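Local atomic coordinates of anopheles gambiae adenosine kinase (Anopheles gambiae, PDB entry 3LOO), a protein that phosphorylates the ribose 5'-hydroxyl of adenosine to give AMP, with ATP as the usual phosphate donor, as adenosine kinases of the pfkB family do. Residues Met210-Pro215 / Asn223-Ile228; Asp255-Gly260 / Pro285-Glu290. One frame throughout, in Å; residues are numbered along the deposited sequence.

Contact 1: residues Met210-Pro215 / Asn223-Ile228; sequences MNLSAP and NNLEEI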
ATOM      1  N   MET A 210      -4.506  -5.693   4.780  1.00 23.80           N
ATOM      2  CA  MET A 210      -3.964  -5.646   3.419  1.00 23.17           C
ATOM      3  C   MET A 210      -4.734  -4.668   2.559  1.00 22.32           C
ATOM      4  O   MET A 210      -5.786  -4.175   2.934  1.00 20.79           O
ATOM      5  CB  MET A 210      -3.895  -7.042   2.775  1.00 24.12           C
ATOM      6  CG  MET A 210      -5.236  -7.768   2.598  1.00 26.33           C
ATOM      7  SD  MET A 210      -5.202  -9.065   1.304  1.00 29.00           S
ATOM      8  CE  MET A 210      -5.271  -8.029  -0.178  1.00 30.88           C
ATOM      9  N   ASN A 211      -4.174  -4.388   1.394  1.00 22.12           N
ATOM     10  CA  ASN A 211      -4.757  -3.424   0.497  1.00 22.01           C
ATOM     11  C   ASN A 211      -5.034  -4.157  -0.812  1.00 22.31           C
ATOM     12  O   ASN A 211      -4.213  -5.009  -1.228  1.00 21.96           O
ATOM     13  CB  ASN A 211      -3.722  -2.348   0.227  1.00 21.10           C
ATOM     14  CG  ASN A 211      -4.333  -1.077  -0.224  1.00 22.16           C
ATOM     15  OD1 ASN A 211      -4.954  -1.015  -1.295  1.00 21.19           O
ATOM     16  ND2 ASN A 211      -4.203  -0.032   0.607  1.00 21.80           N
ATOM     17  N   LEU A 212      -6.118  -3.787  -1.503  1.00 21.98           N
ATOM     18  CA  LEU A 212      -6.335  -4.371  -2.827  1.00 21.51           C
ATOM     19  C   LEU A 212      -5.304  -3.908  -3.833  1.00 21.81           C
ATOM     20  O   LEU A 212      -5.024  -4.625  -4.794  1.00 22.43           O
ATOM     21  CB  LEU A 212      -7.764  -4.176  -3.318  1.00 20.52           C
ATOM     22  CG  LEU A 212      -8.855  -4.929  -2.559  1.00 21.31           C
ATOM     23  CD1 LEU A 212     -10.223  -4.412  -3.007  1.00 23.45           C
ATOM     24  CD2 LEU A 212      -8.674  -6.505  -2.725  1.00 21.78           C
ATOM     25  N   SER A 213      -4.756  -2.708  -3.609  1.00 21.23           N
ATOM     26  CA  SER A 213      -3.651  -2.106  -4.393  1.00 21.96           C
ATOM     27  C   SER A 213      -3.962  -1.617  -5.813  1.00 22.57           C
ATOM     28  O   SER A 213      -3.616  -0.486  -6.166  1.00 22.92           O
ATOM     29  CB  SER A 213      -2.431  -3.025  -4.418  1.00 21.27           C
ATOM     30  OG  SER A 213      -1.871  -3.135  -3.115  1.00 22.30           O
ATOM     31  N   ALA A 214      -4.562  -2.472  -6.634  1.00 22.88           N
ATOM     32  CA  ALA A 214      -4.848  -2.108  -8.036  1.00 23.25           C
ATOM     33  C   ALA A 214      -5.784  -3.141  -8.625  1.00 23.67           C
ATOM     34  O   ALA A 214      -5.745  -4.306  -8.216  1.00 24.80           O
ATOM     35  CB  ALA A 214      -3.550  -2.066  -8.888  1.00 22.70           C
ATOM     36  N   PRO A 215      -6.550  -2.751  -9.662  1.00 24.62           N
ATOM     37  CA  PRO A 215      -7.437  -3.721 -10.324  1.00 25.17           C
ATOM     38  C   PRO A 215      -6.760  -5.002 -10.744  1.00 24.35           C
ATOM     39  O   PRO A 215      -7.389  -6.062 -10.682  1.00 25.79           O
ATOM     40  CB  PRO A 215      -7.956  -2.934 -11.542  1.00 25.00           C
ATOM     41  CG  PRO A 215      -8.100  -1.572 -10.949  1.00 26.07           C
ATOM     42  CD  PRO A 215      -6.809  -1.385 -10.151  1.00 24.10           C
ATOM     43  N   ASN A 223      -7.355 -16.544  -6.818  1.00 28.62           N
ATOM     44  CA  ASN A 223      -7.309 -17.612  -5.840  1.00 30.07           C
ATOM     45  C   ASN A 223      -6.425 -17.313  -4.599  1.00 30.50           C
ATOM     46  O   ASN A 223      -6.769 -17.718  -3.485  1.00 31.16           O
ATOM     47  CB  ASN A 223      -6.974 -18.957  -6.496  1.00 31.18           C
ATOM     48  CG  ASN A 223      -8.143 -19.485  -7.361  1.00 33.39           C
ATOM     49  OD1 ASN A 223      -9.308 -19.178  -7.112  1.00 35.89           O
ATOM     50  ND2 ASN A 223      -7.820 -20.257  -8.372  1.00 36.77           N
ATOM     51  N   ASN A 224      -5.313 -16.612  -4.802  1.00 29.97           N
ATOM     52  CA  ASN A 224      -4.457 -16.166  -3.693  1.00 30.00           C
ATOM     53  C   ASN A 224      -5.254 -15.309  -2.730  1.00 29.59           C
ATOM     54  O   ASN A 224      -5.177 -15.477  -1.514  1.00 28.98           O
ATOM     55  CB  ASN A 224      -3.267 -15.339  -4.201  1.00 29.26           C
ATOM     56  CG  ASN A 224      -2.185 -16.181  -4.852  1.00 30.25           C
ATOM     57  OD1 ASN A 224      -2.167 -17.407  -4.773  1.00 30.62           O
ATOM     58  ND2 ASN A 224      -1.262 -15.514  -5.476  1.00 30.22           N
ATOM     59  N   LEU A 225      -6.013 -14.392  -3.303  1.00 28.82           N
ATOM     60  CA  LEU A 225      -6.869 -13.503  -2.584  1.00 29.99           C
ATOM     61  C   LEU A 225      -7.891 -14.278  -1.744  1.00 30.75           C
ATOM     62  O   LEU A 225      -8.073 -14.013  -0.539  1.00 29.92           O
ATOM     63  CB  LEU A 225      -7.582 -12.638  -3.593  1.00 29.60           C
ATOM     64  CG  LEU A 225      -7.768 -11.165  -3.317  1.00 32.32           C
ATOM     65  CD1 LEU A 225      -6.663 -10.616  -2.434  1.00 30.85           C
ATOM     66  CD2 LEU A 225      -7.825 -10.454  -4.674  1.00 28.75           C
ATOM     67  N   GLU A 226      -8.536 -15.252  -2.380  1.00 30.52           N
ATOM     68  CA  GLU A 226      -9.444 -16.147  -1.712  1.00 31.09           C
ATOM     69  C   GLU A 226      -8.759 -16.897  -0.570  1.00 30.90           C
ATOM     70  O   GLU A 226      -9.351 -17.029   0.497  1.00 31.88           O
ATOM     71  CB  GLU A 226     -10.000 -17.180  -2.703  1.00 31.10           C
ATOM     72  CG  GLU A 226     -11.039 -16.631  -3.654  1.00 37.45           C
ATOM     73  CD  GLU A 226     -11.926 -17.741  -4.222  1.00 40.86           C
ATOM     74  OE1 GLU A 226     -11.377 -18.731  -4.763  1.00 42.05           O
ATOM     75  OE2 GLU A 226     -13.156 -17.648  -4.055  1.00 43.46           O
ATOM     76  N   GLU A 227      -7.561 -17.437  -0.819  1.00 29.61           N
ATOM     77  CA  GLU A 227      -6.865 -18.209   0.180  1.00 29.88           C
ATOM     78  C   GLU A 227      -6.427 -17.347   1.423  1.00 29.27           C
ATOM     79  O   GLU A 227      -6.423 -17.835   2.564  1.00 28.95           O
ATOM     80  CB  GLU A 227      -5.647 -18.929  -0.434  1.00 30.35           C
ATOM     81  CG  GLU A 227      -5.007 -19.943   0.560  1.00 32.03           C
ATOM     82  CD  GLU A 227      -3.794 -20.695   0.027  1.00 34.30           C
ATOM     83  OE1 GLU A 227      -3.209 -20.324  -1.003  1.00 37.50           O
ATOM     84  OE2 GLU A 227      -3.402 -21.686   0.654  1.00 37.75           O
ATOM     85  N   ILE A 228      -6.098 -16.070   1.211  1.00 28.53           N
ATOM     86  CA  ILE A 228      -5.612 -15.216   2.321  1.00 27.36           C
ATOM     87  C   ILE A 228      -6.765 -14.509   3.060  1.00 27.08           C
ATOM     88  O   ILE A 228      -6.625 -14.135   4.229  1.00 27.10           O
ATOM     89  CB  ILE A 228      -4.548 -14.175   1.843  1.00 26.40           C
ATOM     90  CG1 ILE A 228      -3.671 -13.705   3.026  1.00 26.47           C
ATOM     91  CG2 ILE A 228      -5.237 -12.941   1.183  1.00 26.21           C
ATOM     92  CD1 ILE A 228      -2.320 -13.012   2.579  1.00 23.13           C
TER

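Contact 2: residues Asp255-Gly260 / Pro285-Glu290; sequences DLREIG and PVLLIE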
ATOM      1  N   ASP A 255     -22.364  -1.835  -6.956  1.00 38.06           N
ATOM      2  CA  ASP A 255     -22.737  -1.126  -5.737  1.00 37.92           C
ATOM      3  C   ASP A 255     -21.680  -1.387  -4.655  1.00 36.91           C
ATOM      4  O   ASP A 255     -21.502  -2.524  -4.186  1.00 36.39           O
ATOM      5  CB  ASP A 255     -24.134  -1.614  -5.297  1.00 38.46           C
ATOM      6  CG  ASP A 255     -24.642  -0.953  -4.006  1.00 42.08           C
ATOM      7  OD1 ASP A 255     -23.860  -0.604  -3.095  1.00 44.46           O
ATOM      8  OD2 ASP A 255     -25.880  -0.840  -3.874  1.00 48.47           O
ATOM      9  N   LEU A 256     -20.969  -0.334  -4.286  1.00 35.58           N
ATOM     10  CA  LEU A 256     -19.826  -0.472  -3.390  1.00 34.37           C
ATOM     11  C   LEU A 256     -20.228  -0.929  -1.998  1.00 33.56           C
ATOM     12  O   LEU A 256     -19.501  -1.694  -1.357  1.00 32.35           O
ATOM     13  CB  LEU A 256     -19.075   0.847  -3.287  1.00 33.83           C
ATOM     14  CG  LEU A 256     -18.339   1.308  -4.533  1.00 34.23           C
ATOM     15  CD1 LEU A 256     -17.807   2.686  -4.244  1.00 35.66           C
ATOM     16  CD2 LEU A 256     -17.222   0.327  -4.918  1.00 32.16           C
ATOM     17  N   ARG A 257     -21.383  -0.455  -1.519  1.00 32.76           N
ATOM     18  CA  ARG A 257     -21.848  -0.850  -0.183  1.00 31.80           C
ATOM     19  C   ARG A 257     -22.109  -2.355  -0.142  1.00 31.11           C
ATOM     20  O   ARG A 257     -21.675  -3.044   0.769  1.00 30.45           O
ATOM     21  CB  ARG A 257     -23.096  -0.041   0.229  1.00 32.28           C
ATOM     22  CG  ARG A 257     -22.772   1.447   0.465  1.00 32.97           C
ATOM     23  CD  ARG A 257     -24.014   2.308   0.535  1.00 35.45           C
ATOM     24  NE  ARG A 257     -23.644   3.695   0.832  1.00 40.40           N
ATOM     25  CZ  ARG A 257     -23.066   4.525  -0.041  1.00 43.15           C
ATOM     26  NH1 ARG A 257     -22.761   4.118  -1.270  1.00 44.52           N
ATOM     27  NH2 ARG A 257     -22.773   5.770   0.315  1.00 43.98           N
ATOM     28  N   GLU A 258     -22.780  -2.863  -1.170  1.00 30.94           N
ATOM     29  CA  GLU A 258     -23.079  -4.276  -1.272  1.00 30.80           C
ATOM     30  C   GLU A 258     -21.813  -5.105  -1.403  1.00 30.03           C
ATOM     31  O   GLU A 258     -21.683  -6.175  -0.802  1.00 30.43           O
ATOM     32  CB  GLU A 258     -23.994  -4.505  -2.491  1.00 32.06           C
ATOM     33  CG  GLU A 258     -24.184  -5.971  -2.866  1.00 35.46           C
ATOM     34  CD  GLU A 258     -24.959  -6.740  -1.808  1.00 43.35           C
ATOM     35  OE1 GLU A 258     -25.669  -6.090  -0.993  1.00 44.44           O
ATOM     36  OE2 GLU A 258     -24.858  -8.004  -1.788  1.00 46.84           O
ATOM     37  N   ILE A 259     -20.880  -4.624  -2.220  1.00 29.83           N
ATOM     38  CA  ILE A 259     -19.618  -5.339  -2.411  1.00 28.42           C
ATOM     39  C   ILE A 259     -18.890  -5.416  -1.060  1.00 27.44           C
ATOM     40  O   ILE A 259     -18.469  -6.482  -0.657  1.00 25.89           O
ATOM     41  CB  ILE A 259     -18.728  -4.677  -3.519  1.00 28.13           C
ATOM     42  CG1 ILE A 259     -19.374  -4.815  -4.908  1.00 28.43           C
ATOM     43  CG2 ILE A 259     -17.311  -5.319  -3.553  1.00 26.88           C
ATOM     44  CD1 ILE A 259     -18.886  -3.763  -5.907  1.00 28.00           C
ATOM     45  N   GLY A 260     -18.778  -4.281  -0.360  1.00 28.32           N
ATOM     46  CA  GLY A 260     -18.151  -4.259   0.995  1.00 27.80           C
ATOM     47  C   GLY A 260     -18.749  -5.251   1.978  1.00 28.89           C
ATOM     48  O   GLY A 260     -18.018  -5.973   2.695  1.00 28.26           O
ATOM     49  N   PRO A 285     -17.130  10.153  -0.051  1.00 33.31           N
ATOM     50  CA  PRO A 285     -16.966   9.668   1.322  1.00 32.39           C
ATOM     51  C   PRO A 285     -16.160   8.376   1.391  1.00 31.28           C
ATOM     52  O   PRO A 285     -16.293   7.520   0.526  1.00 29.66           O
ATOM     53  CB  PRO A 285     -18.422   9.392   1.775  1.00 32.54           C
ATOM     54  CG  PRO A 285     -19.239  10.330   0.955  1.00 32.69           C
ATOM     55  CD  PRO A 285     -18.553  10.347  -0.398  1.00 32.81           C
ATOM     56  N   VAL A 286     -15.314   8.251   2.417  1.00 30.61           N
ATOM     57  CA  VAL A 286     -14.714   6.964   2.723  1.00 28.60           C
ATOM     58  C   VAL A 286     -15.814   6.078   3.332  1.00 29.24           C
ATOM     59  O   VAL A 286     -16.579   6.539   4.200  1.00 29.85           O
ATOM     60  CB  VAL A 286     -13.525   7.114   3.701  1.00 28.28           C
ATOM     61  CG1 VAL A 286     -12.969   5.749   4.037  1.00 27.18           C
ATOM     62  CG2 VAL A 286     -12.423   7.994   3.080  1.00 27.19           C
ATOM     63  N   LEU A 287     -15.894   4.816   2.901  1.00 28.28           N
ATOM     64  CA  LEU A 287     -16.921   3.905   3.388  1.00 28.37           C
ATOM     65  C   LEU A 287     -16.332   2.860   4.322  1.00 28.35           C
ATOM     66  O   LEU A 287     -15.309   2.251   4.009  1.00 28.47           O
ATOM     67  CB  LEU A 287     -17.638   3.182   2.237  1.00 27.45           C
ATOM     68  CG  LEU A 287     -18.064   3.999   1.026  1.00 30.03           C
ATOM     69  CD1 LEU A 287     -18.498   3.029  -0.081  1.00 32.08           C
ATOM     70  CD2 LEU A 287     -19.178   5.018   1.417  1.00 27.26           C
ATOM     71  N   LEU A 288     -16.987   2.672   5.467  1.00 27.86           N
ATOM     72  CA  LEU A 288     -16.594   1.677   6.457  1.00 28.35           C
ATOM     73  C   LEU A 288     -17.660   0.606   6.525  1.00 29.40           C
ATOM     74  O   LEU A 288     -18.846   0.898   6.814  1.00 29.39           O
ATOM     75  CB  LEU A 288     -16.421   2.313   7.863  1.00 27.91           C
ATOM     76  CG  LEU A 288     -16.382   1.347   9.071  1.00 27.66           C
ATOM     77  CD1 LEU A 288     -15.207   0.392   8.986  1.00 26.27           C
ATOM     78  CD2 LEU A 288     -16.338   2.141  10.402  1.00 28.65           C
ATOM     79  N   ILE A 289     -17.239  -0.631   6.303  1.00 30.40           N
ATOM     80  CA  ILE A 289     -18.119  -1.773   6.429  1.00 30.79           C
ATOM     81  C   ILE A 289     -17.572  -2.716   7.489  1.00 32.62           C
ATOM     82  O   ILE A 289     -16.398  -3.104   7.420  1.00 32.21           O
ATOM     83  CB  ILE A 289     -18.264  -2.550   5.074  1.00 32.04           C
ATOM     84  CG1 ILE A 289     -18.659  -1.607   3.920  1.00 28.59           C
ATOM     85  CG2 ILE A 289     -19.283  -3.701   5.216  1.00 30.30           C
ATOM     86  CD1 ILE A 289     -17.484  -1.116   3.029  1.00 29.83           C
ATOM     87  N   GLU A 290     -18.414  -3.074   8.464  1.00 32.61           N
ATOM     88  CA  GLU A 290     -18.053  -4.048   9.473  1.00 34.71           C
ATOM     89  C   GLU A 290     -18.905  -5.275   9.333  1.00 34.35           C
ATOM     90  O   GLU A 290     -20.124  -5.174   9.217  1.00 33.49           O
ATOM     91  CB  GLU A 290     -18.243  -3.502  10.908  1.00 34.70           C
ATOM     92  CG  GLU A 290     -17.724  -4.515  11.975  1.00 41.16           C
ATOM     93  CD  GLU A 290     -17.957  -4.072  13.424  1.00 48.10           C
ATOM     94  OE1 GLU A 290     -19.134  -3.955  13.856  1.00 52.59           O
ATOM     95  OE2 GLU A 290     -16.954  -3.866  14.132  1.00 50.57           O
TER

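Contact 1: residues Met210-Pro215 / Asn223-Ile228
Met210 leaves its backbone with CG between the N and the carbonyl carbon (chi1 62°), heading for Leu225 and Ile228 of the helix. The next bond is nearly extended. Together chi1 and chi2 bring Met210 SD beside Ile228 CG2, at 3.9 Å. The bend at chi3 (-76°) then turns Met210 CE toward Leu225 CD1, 3.7 Å away. Met210 therefore meets two residues on successive turns, and its chain crosses each of theirs at a slant. In Ile228 the branch that touches, CG2, is the one that lies between the backbone N and the carbonyl carbon. Leu225 divides its two methyls: CD1 goes to Met210, and CD2 faces Leu212 CD2 at a looser 4.5 Å.

The contact joins the end of strand 207-211 in the large sheet to helix 222-228. Beyond it, Leu225 also packs on Phe187 of helix 187-203, and Leu212 rests on Leu245 of helix 239-248. The strand itself is tied to strand 234-238, with Met210 bonded through its backbone to Val234 and Phe236.

Just past Met210 the chain turns. Asn211 OD1 accepts from Ser213 N at 2.9 Å, with the donor tilted 18° from the carbonyl plane. This is an Asx turn. Asn211 ND2 gives a further bond to Tyr181 OH, so both ends of the amide are held and its rotation is fixed.

The chemistry is divided between the two faces of the strand end. The helix side is buried and apolar: a thioether and branched aliphatic groups meet by dispersion and hydrophobic burial, without directional bonds. The polar hold on the turn comes from Asn211, which takes no part in the helix packing.

Contact 2: residues Asp255-Gly260 / Pro285-Glu290
Helix 256-260 runs at 34° to strand 285-290, with their axes 8.9 Å apart at the closest, and the backbones come nearest at Gly260 and Ile289, whose CA atoms are 6.0 Å apart. Ile289 lies directly on the glycine backbone. Its CG1 is anti to its own carbonyl carbon (chi1 -52°) and carries CD1 to 3.8 Å from Gly260 CA, while its CG2 lies beside that carbon, 3.6 Å from Gly260 O.

Leu287 fills the other end with its two methyls. CD1 meets Leu256 CB at 3.9 Å. CD2 sits over one face of the Arg257 guanidinium, toward its rim, and is 3.8 Å from Arg257 NH2. The arginine chain is extended from CG to NE and crosses Leu287 at about a right angle. The same NH2 forms a salt bridge with Glu298.

Asp255 is the N-cap: its OD1 accepts from Glu258 N at 3.2 Å, the N-H coming from above the carboxylate plane.

The helix thus packs on the face of the large sheet opposite Val286, which touches the bound ligand. The apolar contacts are close but undirected, and the charge of Arg257 is met by Glu298 while its flat face lies against leucine.

Contacts 1 and 2 each pack a helix on the same nine-stranded sheet of the pfkB-type fold. Their centres are about 17 Å apart, and their nearest atoms, about 7 Å apart, do not touch. Helix 239-248 lies between them: Leu212 of contact 1 and Leu256 of contact 2 both rest on it. The bound bis(adenosine)-5'-tetraphosphate passes near both contacts. The side chain of Leu212 is about 9 Å from it and about 8 Å from the magnesium ion. In contact 2 the side chain of Leu287 is also about 9 Å from the ligand, but the neighbouring Val286 touches it and belongs to its pocket.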